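Local coordinates for ABC transporter periplasmic substrate-binding protein (Desulfovibrio alaskensis, PDB 5MY5), which binds tungstate as the periplasmic component of an ABC transporter, presumably handing the oxyanion to its membrane partners for uptake, at residues A[74-79]-A[227-232]; A[27-32]-A[56-61]; A[174-179]-A[191-196]; A[196-201]-A[262-267]; A[102-107]-A[221-226]. The protein carries 2 engineered substitutions. One frame throughout, in Å; residues are numbered along the deposited sequence.

Contact 1: A[74-79]-A[227-232]; sequences CDVDIL and IPVNPA
Val-229 carries CG1 anti to its backbone N (chi1 170°), which leaves CG2 to face the 76-77 peptide, with CG2 3.3 Å from Val-76 O. In Ile-78, CG1 also stands anti to N (chi1 -167°), 3.6 Å from Ile-227 O. Backbone bonds tie the two segments together. Leu-79 and Ile-227 form a hydrogen-bonded pair, each N-H donating to the other's carbonyl O, with Leu-79 N 2.9 Å from Ile-227 O, and Val-229 N adds a nearly straight bond to Asp-77 O (2.9 Å, 172° at the hydrogen). That oxygen also accepts from a water that donates to Val-229 O as well, so it is gripped twice where the strands part. The Asp-77 carboxylate turns elsewhere, to the backbone N of Met-29 and of Lys-238. On one face Leu-79 CB and Ile-227 CB meet at 4.2 Å beneath helix 84-92; on the other, Ile-78 and Pro-228 pack against helix 239-250. A Schellman motif ends the preceding helix at Cys-74, whose disulfide to Cys-234 links the two loops. This antiparallel pairing, set next to parallel strands, is characteristic of the sheet of a type II periplasmic binding protein lobe.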
# COMPACT_ATOMS: atom_id res chain seq x y z
N CYS A 74 14.34 18.25 5.20
CA CYS A 74 14.47 19.06 3.99
C CYS A 74 15.29 18.35 2.92
O CYS A 74 15.88 19.01 2.04
CB CYS A 74 15.02 20.47 4.28
SG CYS A 74 14.00 21.42 5.45
N ASP A 75 15.37 17.03 2.99
CA ASP A 75 16.17 16.25 2.06
C ASP A 75 15.55 16.22 0.63
O ASP A 75 16.18 15.84 -0.38
CB ASP A 75 16.39 14.80 2.53
CG ASP A 75 17.23 14.65 3.75
OD1 ASP A 75 18.23 15.36 3.81
OD2 ASP A 75 16.99 13.71 4.57
N VAL A 76 14.22 16.35 0.59
CA VAL A 76 13.39 16.14 -0.59
C VAL A 76 12.35 17.24 -0.74
O VAL A 76 12.02 17.98 0.19
CB VAL A 76 12.70 14.74 -0.58
CG1 VAL A 76 13.68 13.60 -0.59
CG2 VAL A 76 11.69 14.62 0.57
N ASP A 77 11.82 17.38 -1.96
CA ASP A 77 10.83 18.32 -2.29
C ASP A 77 9.36 17.88 -2.12
O ASP A 77 8.44 18.68 -2.04
CB ASP A 77 11.01 18.71 -3.77
CG ASP A 77 12.44 19.17 -4.08
OD1 ASP A 77 12.91 20.14 -3.41
OD2 ASP A 77 13.12 18.58 -4.95
N ILE A 78 9.17 16.56 -2.15
CA ILE A 78 7.79 15.98 -2.16
C ILE A 78 7.84 14.57 -1.61
O ILE A 78 8.81 13.86 -1.75
CB ILE A 78 7.24 16.00 -3.62
CG1 ILE A 78 5.78 15.74 -3.61
CG2 ILE A 78 8.03 15.10 -4.51
CD1 ILE A 78 5.14 15.98 -4.97
N LEU A 79 6.73 14.21 -1.00
CA LEU A 79 6.51 12.87 -0.52
C LEU A 79 5.42 12.23 -1.41
O LEU A 79 4.43 12.85 -1.74
CB LEU A 79 5.94 12.88 0.93
CG LEU A 79 6.79 13.52 1.98
CD1 LEU A 79 6.19 13.25 3.38
CD2 LEU A 79 8.23 13.19 1.94
N ILE A 227 2.49 14.93 -1.12
CA ILE A 227 2.58 16.09 -0.19
C ILE A 227 3.84 16.84 -0.50
O ILE A 227 4.96 16.41 -0.21
CB ILE A 227 2.70 15.56 1.28
CG1 ILE A 227 1.54 14.64 1.63
CG2 ILE A 227 2.69 16.76 2.21
CD1 ILE A 227 1.74 13.81 2.92
N PRO A 228 3.69 18.06 -1.08
CA PRO A 228 4.81 18.98 -1.23
C PRO A 228 5.40 19.35 0.15
O PRO A 228 4.61 19.64 1.05
CB PRO A 228 4.19 20.19 -1.93
CG PRO A 228 3.02 19.62 -2.70
CD PRO A 228 2.47 18.57 -1.70
N VAL A 229 6.69 19.36 0.22
CA VAL A 229 7.39 19.83 1.47
C VAL A 229 7.16 21.35 1.50
O VAL A 229 7.18 22.02 0.53
CB VAL A 229 8.83 19.40 1.43
CG1 VAL A 229 9.68 20.05 2.57
CG2 VAL A 229 8.96 17.91 1.55
N ASN A 230 6.91 21.87 2.69
CA ASN A 230 6.48 23.27 2.89
C ASN A 230 7.67 24.21 2.89
O ASN A 230 8.59 24.03 3.67
CB ASN A 230 5.73 23.36 4.22
CG ASN A 230 4.98 24.64 4.33
OD1 ASN A 230 5.36 25.66 3.81
ND2 ASN A 230 3.86 24.57 5.04
N PRO A 231 7.70 25.19 1.99
CA PRO A 231 8.81 26.17 1.92
C PRO A 231 9.01 27.02 3.20
O PRO A 231 10.11 27.51 3.47
CB PRO A 231 8.42 27.07 0.72
CG PRO A 231 7.33 26.40 0.06
CD PRO A 231 6.70 25.40 0.92
N ALA A 232 7.99 27.07 4.00
CA ALA A 232 8.13 27.71 5.34
C ALA A 232 9.00 26.93 6.26
O ALA A 232 9.62 27.51 7.17
CB ALA A 232 6.78 27.91 5.93
O HOH W 1 7.65 21.46 -2.18

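Contact 2: A[27-32]-A[56-61]; sequences VLMMAT and ELRWTA
Residues 27-32 and 56-61 run parallel in direct register, Val-27 opposite Glu-56 through Thr-32 opposite Ala-61, their axes 4.7 Å apart and inclined by 24°. Five backbone hydrogen bonds join them. Leu-28 N donates to Glu-56 O at 2.8 Å, and Arg-58 N returns a bond to Leu-28 O; Met-30 N meets Arg-58 O, Thr-60 N meets Met-30 O, and Thr-32 N meets Thr-60 O.

The salt bridge and the contacts flanking it lie on the face of Val-27, Met-29, Glu-56 and Arg-58. Within its own strand Arg-58 bridges to Glu-56, NE to OE2 at 3.0 Å; OE2 sits in the guanidinium plane, while NE approaches from above the carboxylate plane. Val-27 CG1 lies over one face of the guanidinium, 3.7 Å from Arg-58 NE. Met-29 bends at chi2, which brings SD to 3.9 Å from Arg-58 CB, and again at chi3, placing CE beside the same carbon.

Apolar contacts fill the opposite face. Leu-28 CD2 and Leu-57 CD1 lie side by side at 3.9 Å, Met-30 CE reaches the same Leu-57 methyl, and Thr-32 CG2 approaches Trp-59 CD1 at 3.8 Å.

Helix 239-250 covers Leu-28, Met-30 and Leu-57, chiefly through Phe-245. Helix 41-53, which with helix 34-39 makes the link a beta-alpha-beta crossover, packs on Trp-59, whose NE1 bonds to Asp-37, and strand 78-81 continues the sheet beside 27-33, with Thr-32 OG1 bonded to Leu-80 O.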
# COMPACT_ATOMS: atom_id res chain seq x y z
N VAL A 27 15.32 19.11 -11.61
CA VAL A 27 15.26 17.85 -10.93
C VAL A 27 14.39 18.00 -9.70
O VAL A 27 14.56 18.89 -8.86
CB VAL A 27 16.63 17.43 -10.47
CG1 VAL A 27 16.57 16.05 -9.84
CG2 VAL A 27 17.60 17.34 -11.69
N LEU A 28 13.43 17.10 -9.59
CA LEU A 28 12.53 17.02 -8.46
C LEU A 28 12.92 15.81 -7.65
O LEU A 28 12.97 14.69 -8.18
CB LEU A 28 11.08 16.89 -9.00
CG LEU A 28 9.95 16.65 -7.92
CD1 LEU A 28 9.81 17.73 -6.87
CD2 LEU A 28 8.64 16.43 -8.64
N MET A 29 13.09 16.01 -6.35
CA MET A 29 13.50 14.93 -5.45
C MET A 29 12.36 14.49 -4.57
O MET A 29 11.75 15.29 -3.90
CB MET A 29 14.60 15.40 -4.49
CG MET A 29 15.89 15.93 -5.09
SD MET A 29 16.62 14.88 -6.38
CE MET A 29 17.28 13.61 -5.35
N MET A 30 12.14 13.20 -4.55
CA MET A 30 10.97 12.59 -3.89
C MET A 30 11.44 11.55 -2.89
O MET A 30 12.34 10.84 -3.14
CB MET A 30 10.07 11.92 -4.90
CG MET A 30 9.04 10.95 -4.36
SD MET A 30 8.04 10.14 -5.64
CE MET A 30 7.07 11.49 -6.14
N ALA A 31 10.69 11.49 -1.80
CA ALA A 31 10.76 10.36 -0.94
C ALA A 31 9.50 9.60 -1.03
O ALA A 31 8.39 10.16 -0.95
CB ALA A 31 10.97 10.80 0.49
N THR A 32 9.64 8.28 -1.18
CA THR A 32 8.48 7.36 -1.20
C THR A 32 8.79 6.05 -0.47
O THR A 32 9.82 6.01 0.19
CB THR A 32 8.09 7.14 -2.65
OG1 THR A 32 6.82 6.47 -2.78
CG2 THR A 32 9.10 6.31 -3.44
N GLU A 56 13.00 16.11 -14.45
CA GLU A 56 13.49 14.81 -14.08
C GLU A 56 13.06 14.46 -12.61
O GLU A 56 13.25 15.30 -11.73
CB GLU A 56 15.04 14.75 -14.15
CG GLU A 56 15.60 13.36 -13.77
CD GLU A 56 17.14 13.29 -13.67
OE1 GLU A 56 17.81 14.30 -13.84
OE2 GLU A 56 17.63 12.23 -13.24
N LEU A 57 12.44 13.29 -12.43
CA LEU A 57 12.02 12.83 -11.07
C LEU A 57 13.00 11.80 -10.59
O LEU A 57 13.22 10.78 -11.23
CB LEU A 57 10.63 12.20 -11.12
CG LEU A 57 10.08 11.62 -9.82
CD1 LEU A 57 9.76 12.70 -8.79
CD2 LEU A 57 8.84 10.73 -10.04
N ARG A 58 13.56 12.05 -9.40
CA ARG A 58 14.46 11.12 -8.72
C ARG A 58 13.77 10.75 -7.43
O ARG A 58 13.24 11.62 -6.73
CB ARG A 58 15.83 11.70 -8.48
CG ARG A 58 16.64 11.95 -9.73
CD ARG A 58 17.98 12.56 -9.36
NE ARG A 58 18.67 13.11 -10.54
CZ ARG A 58 19.67 13.98 -10.44
NH1 ARG A 58 20.13 14.40 -9.26
NH2 ARG A 58 20.19 14.49 -11.56
N TRP A 59 13.81 9.49 -7.06
CA TRP A 59 13.15 9.12 -5.83
C TRP A 59 14.02 8.19 -5.00
O TRP A 59 14.81 7.49 -5.54
CB TRP A 59 11.77 8.51 -6.03
CG TRP A 59 11.68 7.24 -6.77
CD1 TRP A 59 11.60 5.98 -6.25
CD2 TRP A 59 11.66 7.10 -8.18
NE1 TRP A 59 11.50 5.06 -7.26
CE2 TRP A 59 11.55 5.72 -8.46
CE3 TRP A 59 11.65 8.02 -9.25
CZ2 TRP A 59 11.53 5.21 -9.77
CZ3 TRP A 59 11.65 7.51 -10.56
CH2 TRP A 59 11.55 6.13 -10.81
N THR A 60 13.86 8.23 -3.70
CA THR A 60 14.43 7.26 -2.82
C THR A 60 13.29 6.60 -2.10
O THR A 60 12.33 7.31 -1.61
CB THR A 60 15.30 8.02 -1.82
OG1 THR A 60 16.42 8.53 -2.58
CG2 THR A 60 15.86 7.12 -0.76
N ALA A 61 13.39 5.27 -2.02
CA ALA A 61 12.37 4.42 -1.42
C ALA A 61 12.81 3.84 -0.10
O ALA A 61 13.85 3.13 -0.03
CB ALA A 61 12.01 3.31 -2.40

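Contact 3: A[174-179]-A[191-196]; sequences QGMLRT and MTDRGT
Met-176 carries most of the van der Waals contact, reaching from the first turn of helix 176-186 toward the junction of strand 189-193 with helix 194-203. Its CG stands anti to the backbone N (chi1 -162°) and touches three side chains: Thr-192 OG1 at 3.4 Å, Asp-193 OD1 at 3.5 Å and Thr-196 CG2 at 3.6 Å. The chain then bends at chi2 and chi3, and CE settles 3.4 Å from Met-191 O. Met-176 crosses Thr-192 at about a right angle and slides past Asp-193 in the opposite direction. Farther out, Leu-177 CD2 meets Thr-196 CG2 at 3.7 Å.

No hydrogen bond crosses between the segments; those shaping the contact lie within 191-196. Asp-193 N-caps helix 194-203: its OD2 accepts from Thr-196 N at 2.8 Å, met from above the carboxylate plane, while OD1 accepts from Thr-196 OG1 at 2.7 Å through its syn lone pair. Thr-192 OG1 donates to Asp-193 O.

Both carboxylate oxygens are thus engaged by Thr-196, which fixes the rotation of the Asp-193 side chain. The polar groups beneath Met-176 are largely satisfied on their own side, and the thioether chain joins the two helix starts by shape rather than by a directional bond.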
# COMPACT_ATOMS: atom_id res chain seq x y z
N GLN A 174 8.04 -12.60 9.42
CA GLN A 174 8.70 -12.60 8.09
C GLN A 174 7.99 -11.72 7.10
O GLN A 174 6.92 -11.19 7.40
CB GLN A 174 8.79 -14.01 7.55
CG GLN A 174 9.61 -14.96 8.40
CD GLN A 174 9.60 -16.38 7.88
OE1 GLN A 174 8.65 -17.16 8.09
NE2 GLN A 174 10.69 -16.77 7.18
N GLY A 175 8.59 -11.50 5.92
CA GLY A 175 8.00 -10.76 4.88
C GLY A 175 6.81 -11.40 4.21
O GLY A 175 6.34 -12.49 4.56
N MET A 176 6.31 -10.68 3.23
CA MET A 176 5.02 -11.05 2.66
C MET A 176 5.04 -12.39 1.96
O MET A 176 4.14 -13.26 2.18
CB MET A 176 4.43 -9.97 1.76
CG MET A 176 2.98 -10.08 1.49
SD MET A 176 1.94 -9.71 2.91
CE MET A 176 1.54 -11.38 3.43
N LEU A 177 6.02 -12.63 1.07
CA LEU A 177 6.04 -13.90 0.38
C LEU A 177 6.21 -15.09 1.30
O LEU A 177 5.49 -16.12 1.21
CB LEU A 177 7.16 -13.88 -0.70
CG LEU A 177 6.82 -13.15 -1.99
CD1 LEU A 177 8.09 -13.08 -2.84
CD2 LEU A 177 5.68 -13.87 -2.75
N ARG A 178 7.05 -14.97 2.28
CA ARG A 178 7.24 -16.02 3.25
C ARG A 178 5.91 -16.32 4.02
O ARG A 178 5.59 -17.47 4.33
CB ARG A 178 8.31 -15.71 4.23
CG ARG A 178 9.75 -15.78 3.69
CD ARG A 178 10.15 -17.21 3.32
NE ARG A 178 11.59 -17.24 3.13
CZ ARG A 178 12.36 -18.31 2.86
NH1 ARG A 178 11.82 -19.48 2.61
NH2 ARG A 178 13.68 -18.15 2.77
N THR A 179 5.22 -15.28 4.35
CA THR A 179 4.02 -15.41 5.17
C THR A 179 2.97 -16.07 4.33
O THR A 179 2.20 -16.91 4.84
CB THR A 179 3.63 -14.02 5.64
OG1 THR A 179 4.64 -13.52 6.55
CG2 THR A 179 2.27 -13.94 6.32
N MET A 191 -3.80 -12.05 5.18
CA MET A 191 -4.01 -10.77 4.49
C MET A 191 -2.67 -10.43 3.78
O MET A 191 -1.58 -10.47 4.41
CB MET A 191 -4.42 -9.65 5.44
CG MET A 191 -4.78 -8.36 4.76
SD MET A 191 -4.49 -6.87 5.70
CE MET A 191 -2.70 -6.78 5.54
N THR A 192 -2.82 -10.04 2.50
CA THR A 192 -1.66 -9.63 1.66
C THR A 192 -1.97 -8.45 0.86
O THR A 192 -3.11 -8.16 0.59
CB THR A 192 -1.23 -10.77 0.76
OG1 THR A 192 -0.05 -10.42 -0.01
CG2 THR A 192 -2.28 -11.22 -0.15
N ASP A 193 -0.92 -7.66 0.51
CA ASP A 193 -1.18 -6.65 -0.55
C ASP A 193 -1.47 -7.50 -1.85
O ASP A 193 -0.91 -8.54 -2.03
CB ASP A 193 0.05 -5.73 -0.75
CG ASP A 193 1.26 -6.51 -1.08
OD1 ASP A 193 1.81 -7.34 -0.32
OD2 ASP A 193 1.69 -6.33 -2.24
N ARG A 194 -2.28 -6.86 -2.70
CA ARG A 194 -2.61 -7.49 -4.01
C ARG A 194 -1.41 -7.70 -4.86
O ARG A 194 -1.31 -8.77 -5.50
CB ARG A 194 -3.63 -6.73 -4.76
CG ARG A 194 -4.18 -7.47 -6.02
CD ARG A 194 -5.20 -6.57 -6.71
NE ARG A 194 -6.44 -6.31 -5.97
CZ ARG A 194 -7.50 -7.12 -5.98
NH1 ARG A 194 -7.51 -8.27 -6.64
NH2 ARG A 194 -8.58 -6.76 -5.27
N GLY A 195 -0.49 -6.76 -4.89
CA GLY A 195 0.70 -6.88 -5.74
C GLY A 195 1.47 -8.16 -5.47
O GLY A 195 1.83 -8.93 -6.34
N THR A 196 1.78 -8.42 -4.17
CA THR A 196 2.50 -9.61 -3.82
C THR A 196 1.66 -10.87 -4.17
O THR A 196 2.27 -11.84 -4.64
CB THR A 196 2.88 -9.64 -2.33
OG1 THR A 196 3.65 -8.45 -1.98
CG2 THR A 196 3.70 -10.81 -2.01

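Contact 4: A[196-201]-A[262-267]; sequences TYIKYE and KLMGKA
Lys-266 and Glu-201 form the salt bridge of this contact, NZ to OE1 at 2.8 Å. NZ comes in on the syn side of OE1, 33° out of the carboxylate plane, and makes a second, weak bond to OE2 at 3.3 Å. Both chains are extended beyond CG and cross at about a right angle.

Next to the ion pair, Ile-198 projects from helix 194-203 onto the hairpin. Its CD1 touches Lys-266 CB at 3.9 Å, while CG2 lies 3.6 Å from Leu-263 O and close to both Leu-263 CD2 and Met-264 CB. The aliphatic part of Lys-199 supplies the other flank: CE lies 3.7 Å from Leu-263 CD1, and CG lies 3.8 Å from Met-264 CE. Lys-199 crosses Leu-263 and Met-264 at about a right angle.

The hairpin owes its shape to a type I' turn from Leu-263 to Lys-266, closed by Lys-266 N to Leu-263 O at 2.9 Å and by the reverse bond. At the Gly-265 backbone angles a CB would clash with Met-264 O, which calls for glycine.

A buried isoleucine is therefore flanked by lysine methylenes and an ion pair near the surface. With one salt bridge, apolar contacts and no backbone bond between the segments, the chemistry implies an interface that depends on side chains, consistent with a surface contact across the two lobes of a binding protein.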
# COMPACT_ATOMS: atom_id res chain seq x y z
N THR A 196 1.78 -8.42 -4.17
CA THR A 196 2.50 -9.61 -3.82
C THR A 196 1.66 -10.87 -4.17
O THR A 196 2.27 -11.84 -4.64
CB THR A 196 2.88 -9.64 -2.33
OG1 THR A 196 3.65 -8.45 -1.98
CG2 THR A 196 3.70 -10.81 -2.01
N TYR A 197 0.34 -10.83 -3.95
CA TYR A 197 -0.49 -11.92 -4.41
C TYR A 197 -0.32 -12.21 -5.95
O TYR A 197 -0.12 -13.38 -6.32
CB TYR A 197 -1.95 -11.79 -4.08
CG TYR A 197 -2.67 -13.04 -4.47
CD1 TYR A 197 -2.48 -14.19 -3.73
CD2 TYR A 197 -3.53 -13.08 -5.60
CE1 TYR A 197 -3.12 -15.37 -4.12
CE2 TYR A 197 -4.11 -14.26 -6.01
CZ TYR A 197 -3.91 -15.37 -5.28
OH TYR A 197 -4.57 -16.49 -5.63
N ILE A 198 -0.46 -11.16 -6.72
CA ILE A 198 -0.27 -11.29 -8.19
C ILE A 198 1.08 -12.00 -8.49
O ILE A 198 1.16 -12.94 -9.35
CB ILE A 198 -0.44 -9.92 -8.85
CG1 ILE A 198 -1.87 -9.45 -8.84
CG2 ILE A 198 0.17 -9.99 -10.29
CD1 ILE A 198 -1.99 -7.99 -9.12
N LYS A 199 2.19 -11.59 -7.87
CA LYS A 199 3.49 -12.20 -8.14
C LYS A 199 3.50 -13.65 -7.68
O LYS A 199 4.04 -14.54 -8.39
CB LYS A 199 4.64 -11.38 -7.48
CG LYS A 199 4.79 -9.99 -8.14
CD LYS A 199 5.83 -9.08 -7.49
CE LYS A 199 5.99 -7.79 -8.34
NZ LYS A 199 6.62 -6.60 -7.63
N TYR A 200 2.95 -13.91 -6.51
CA TYR A 200 2.89 -15.29 -6.00
C TYR A 200 2.00 -16.24 -6.94
O TYR A 200 2.39 -17.36 -7.25
CB TYR A 200 2.24 -15.23 -4.58
CG TYR A 200 1.69 -16.54 -4.06
CD1 TYR A 200 2.57 -17.52 -3.67
CD2 TYR A 200 0.30 -16.79 -3.94
CE1 TYR A 200 2.13 -18.78 -3.26
CE2 TYR A 200 -0.15 -17.99 -3.44
CZ TYR A 200 0.76 -18.95 -3.10
OH TYR A 200 0.12 -20.11 -2.66
N GLU A 201 0.85 -15.75 -7.36
CA GLU A 201 -0.07 -16.48 -8.23
C GLU A 201 0.68 -16.82 -9.57
O GLU A 201 0.61 -17.97 -10.04
CB GLU A 201 -1.22 -15.54 -8.53
CG GLU A 201 -2.26 -16.10 -9.50
CD GLU A 201 -3.31 -15.11 -9.89
OE1 GLU A 201 -3.06 -13.93 -10.16
OE2 GLU A 201 -4.49 -15.48 -9.89
N LYS A 262 -0.50 -2.05 -15.22
CA LYS A 262 -0.61 -3.51 -14.94
C LYS A 262 0.61 -4.06 -14.34
O LYS A 262 1.73 -3.75 -14.73
CB LYS A 262 -0.75 -4.32 -16.27
CG LYS A 262 -1.82 -3.81 -17.20
CD LYS A 262 -3.15 -4.25 -16.73
CE LYS A 262 -4.23 -3.61 -17.63
NZ LYS A 262 -5.48 -3.77 -16.97
N LEU A 263 0.42 -4.96 -13.39
CA LEU A 263 1.45 -5.81 -12.89
C LEU A 263 1.20 -7.23 -13.34
O LEU A 263 0.11 -7.73 -13.09
CB LEU A 263 1.42 -5.73 -11.31
CG LEU A 263 2.48 -6.60 -10.66
CD1 LEU A 263 3.89 -6.14 -10.96
CD2 LEU A 263 2.30 -6.77 -9.12
N MET A 264 2.12 -7.78 -14.12
CA MET A 264 1.94 -9.09 -14.76
C MET A 264 0.56 -9.20 -15.37
O MET A 264 -0.18 -10.15 -15.20
CB MET A 264 2.20 -10.21 -13.79
CG MET A 264 3.62 -10.14 -13.33
SD MET A 264 4.02 -11.33 -12.07
CE MET A 264 5.67 -10.73 -11.78
N GLY A 265 0.15 -8.15 -16.08
CA GLY A 265 -1.11 -8.15 -16.77
C GLY A 265 -2.40 -7.84 -16.05
O GLY A 265 -3.50 -7.83 -16.59
N LYS A 266 -2.25 -7.54 -14.74
CA LYS A 266 -3.38 -7.35 -13.87
C LYS A 266 -3.41 -5.95 -13.26
O LYS A 266 -2.37 -5.36 -12.95
CB LYS A 266 -3.28 -8.42 -12.78
CG LYS A 266 -3.62 -9.79 -13.34
CD LYS A 266 -4.05 -10.84 -12.39
CE LYS A 266 -4.34 -12.15 -13.09
NZ LYS A 266 -4.95 -13.10 -12.12
N ALA A 267 -4.59 -5.45 -12.99
CA ALA A 267 -4.80 -4.09 -12.45
C ALA A 267 -4.28 -4.03 -10.99
O ALA A 267 -4.34 -5.06 -10.26
CB ALA A 267 -6.28 -3.74 -12.42

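Contact 5: A[102-107]-A[221-226]; sequences LMYNDF and FNQYSA
Strands 102-107 and 221-226 form an antiparallel pair of the kind that connects the two lobes of a type II periplasmic binding protein, one strand leaving the first lobe and the other returning to it. Tyr-104 and Phe-221 stack face to face on one side, their centroids 4.0 Å apart and planes 18° from parallel. Tyr-104 CG sits between its backbone N and carbonyl carbon (chi1 56°), and CE1 lies over the centre of the Phe-221 ring.

The other side is more polar. Asn-222 ND2 donates to Asn-105 OD1 at 2.8 Å, in the carbonyl plane and on a lone pair, with the two amides nearly coplanar. The same OD1 lies at the edge of the Tyr-224 ring, 3.5 Å from Tyr-224 CE1, while Met-103 CE covers a face of that ring in a CH-pi contact. Tyr-224 OH bonds to Thr-36 and to a water.

Backbone bonds complete the pair: Asn-222 N meets Asn-105 O at 2.8 Å, and Tyr-224 N meets Met-103 O at 2.8 Å. Tyr-224 O accepts across the pair from Leu-102 N (3.0 Å) and within its own strand from Gln-223 NE2, which approach from opposite faces of its plane; Gln-223 OE1 accepts from Asn-272 ND2. Asn-105 N to Asn-222 O is weak.

The chemistry divides by face, an aromatic stack on one and an in-plane amide-amide link on the other.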
# COMPACT_ATOMS: atom_id res chain seq x y z
N LEU A 102 -4.46 10.70 -4.71
CA LEU A 102 -4.12 10.39 -6.14
C LEU A 102 -4.66 9.04 -6.64
O LEU A 102 -5.33 8.94 -7.70
CB LEU A 102 -2.66 10.60 -6.47
CG LEU A 102 -2.14 12.00 -6.33
CD1 LEU A 102 -0.61 12.02 -6.43
CD2 LEU A 102 -2.76 12.89 -7.45
N MET A 103 -4.46 7.96 -5.89
CA MET A 103 -4.88 6.64 -6.21
C MET A 103 -4.78 5.73 -4.99
O MET A 103 -4.19 6.13 -4.02
CB MET A 103 -4.04 6.00 -7.28
CG MET A 103 -2.61 5.78 -7.02
SD MET A 103 -1.46 7.16 -6.93
CE MET A 103 0.03 6.26 -6.81
N TYR A 104 -5.38 4.58 -5.09
CA TYR A 104 -5.13 3.55 -4.06
C TYR A 104 -4.79 2.22 -4.66
O TYR A 104 -5.35 1.88 -5.71
CB TYR A 104 -6.30 3.41 -3.10
CG TYR A 104 -7.69 3.07 -3.73
CD1 TYR A 104 -8.12 1.76 -3.83
CD2 TYR A 104 -8.58 4.07 -4.14
CE1 TYR A 104 -9.34 1.41 -4.35
CE2 TYR A 104 -9.86 3.71 -4.59
CZ TYR A 104 -10.20 2.38 -4.71
OH TYR A 104 -11.39 1.96 -5.22
N ASN A 105 -3.95 1.42 -4.03
CA ASN A 105 -3.91 -0.02 -4.23
C ASN A 105 -4.65 -0.66 -3.02
O ASN A 105 -5.38 0.03 -2.33
CB ASN A 105 -2.52 -0.57 -4.54
CG ASN A 105 -1.46 -0.21 -3.48
OD1 ASN A 105 -1.79 0.41 -2.48
ND2 ASN A 105 -0.18 -0.55 -3.73
N ASP A 106 -4.68 -1.95 -3.00
CA ASP A 106 -5.49 -2.57 -1.98
C ASP A 106 -4.89 -3.83 -1.44
O ASP A 106 -3.98 -4.40 -1.95
CB ASP A 106 -6.94 -2.79 -2.45
CG ASP A 106 -7.07 -3.84 -3.54
OD1 ASP A 106 -6.09 -4.20 -4.25
OD2 ASP A 106 -8.23 -4.29 -3.78
N PHE A 107 -5.49 -4.25 -0.33
CA PHE A 107 -5.17 -5.49 0.33
C PHE A 107 -6.29 -6.49 0.13
O PHE A 107 -7.38 -6.08 -0.03
CB PHE A 107 -4.94 -5.24 1.86
CG PHE A 107 -3.71 -4.40 2.15
CD1 PHE A 107 -2.52 -4.98 2.28
CD2 PHE A 107 -3.86 -3.01 2.34
CE1 PHE A 107 -1.35 -4.16 2.55
CE2 PHE A 107 -2.75 -2.23 2.66
CZ PHE A 107 -1.53 -2.81 2.71
N PHE A 221 -8.56 -0.56 1.31
CA PHE A 221 -7.85 0.41 0.44
C PHE A 221 -6.58 0.96 1.05
O PHE A 221 -6.52 1.19 2.25
CB PHE A 221 -8.74 1.58 0.08
CG PHE A 221 -9.97 1.22 -0.74
CD1 PHE A 221 -10.21 -0.08 -1.22
CD2 PHE A 221 -10.95 2.23 -0.97
CE1 PHE A 221 -11.36 -0.38 -1.97
CE2 PHE A 221 -12.10 1.93 -1.67
CZ PHE A 221 -12.29 0.62 -2.17
N ASN A 222 -5.59 1.14 0.21
CA ASN A 222 -4.30 1.71 0.60
C ASN A 222 -4.18 3.03 -0.14
O ASN A 222 -3.58 3.04 -1.25
CB ASN A 222 -3.20 0.73 0.31
CG ASN A 222 -1.81 1.16 0.87
OD1 ASN A 222 -1.74 1.64 1.99
ND2 ASN A 222 -0.74 0.98 0.08
N GLN A 223 -4.67 4.09 0.45
CA GLN A 223 -4.78 5.41 -0.19
C GLN A 223 -3.35 6.04 -0.29
O GLN A 223 -2.67 6.25 0.72
CB GLN A 223 -5.66 6.35 0.56
CG GLN A 223 -5.84 7.68 -0.13
CD GLN A 223 -6.54 7.56 -1.46
OE1 GLN A 223 -7.66 7.00 -1.55
NE2 GLN A 223 -5.95 8.10 -2.51
N TYR A 224 -2.96 6.43 -1.53
CA TYR A 224 -1.80 7.25 -1.77
C TYR A 224 -2.10 8.73 -1.84
O TYR A 224 -3.13 9.12 -2.50
CB TYR A 224 -1.17 6.91 -3.10
CG TYR A 224 -0.27 5.78 -3.02
CD1 TYR A 224 -0.76 4.48 -2.95
CD2 TYR A 224 1.09 5.97 -2.97
CE1 TYR A 224 0.10 3.39 -2.86
CE2 TYR A 224 1.97 4.92 -2.87
CZ TYR A 224 1.48 3.60 -2.83
OH TYR A 224 2.36 2.57 -2.73
N SER A 225 -1.21 9.54 -1.26
CA SER A 225 -1.24 10.99 -1.43
C SER A 225 0.14 11.53 -1.75
O SER A 225 1.15 10.98 -1.28
CB SER A 225 -1.76 11.63 -0.18
OG SER A 225 -3.06 11.12 0.09
N ALA A 226 0.14 12.65 -2.47
CA ALA A 226 1.36 13.43 -2.61
C ALA A 226 1.33 14.59 -1.67
O ALA A 226 0.22 15.18 -1.42
CB ALA A 226 1.53 13.94 -4.06
O HOH W 2 2.02 0.25 -1.31

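In the fold
Contacts 1, 2 and 5 lie on one continuous part of the mixed sheet: strand 56-62 pairs with 27-33, then come 78-81, 221-228 and 100-112, an order that fits the type II periplasmic binding fold. Contacts 1 and 2 touch, their centres about 11 Å apart, and contact 1 shares strand 221-228 with contact 5. Contact 3 lies in the other lobe, its centre about 31 Å from that of contact 1, and meets contact 5 through the Arg-194 to Asp-106 salt bridge. Contacts 3 and 4 share Thr-196 and helix 194-203. Along the chain contact 2 closes first, whereas contacts 4 and 5 interleave, consistent with a chain that crosses between lobes and returns.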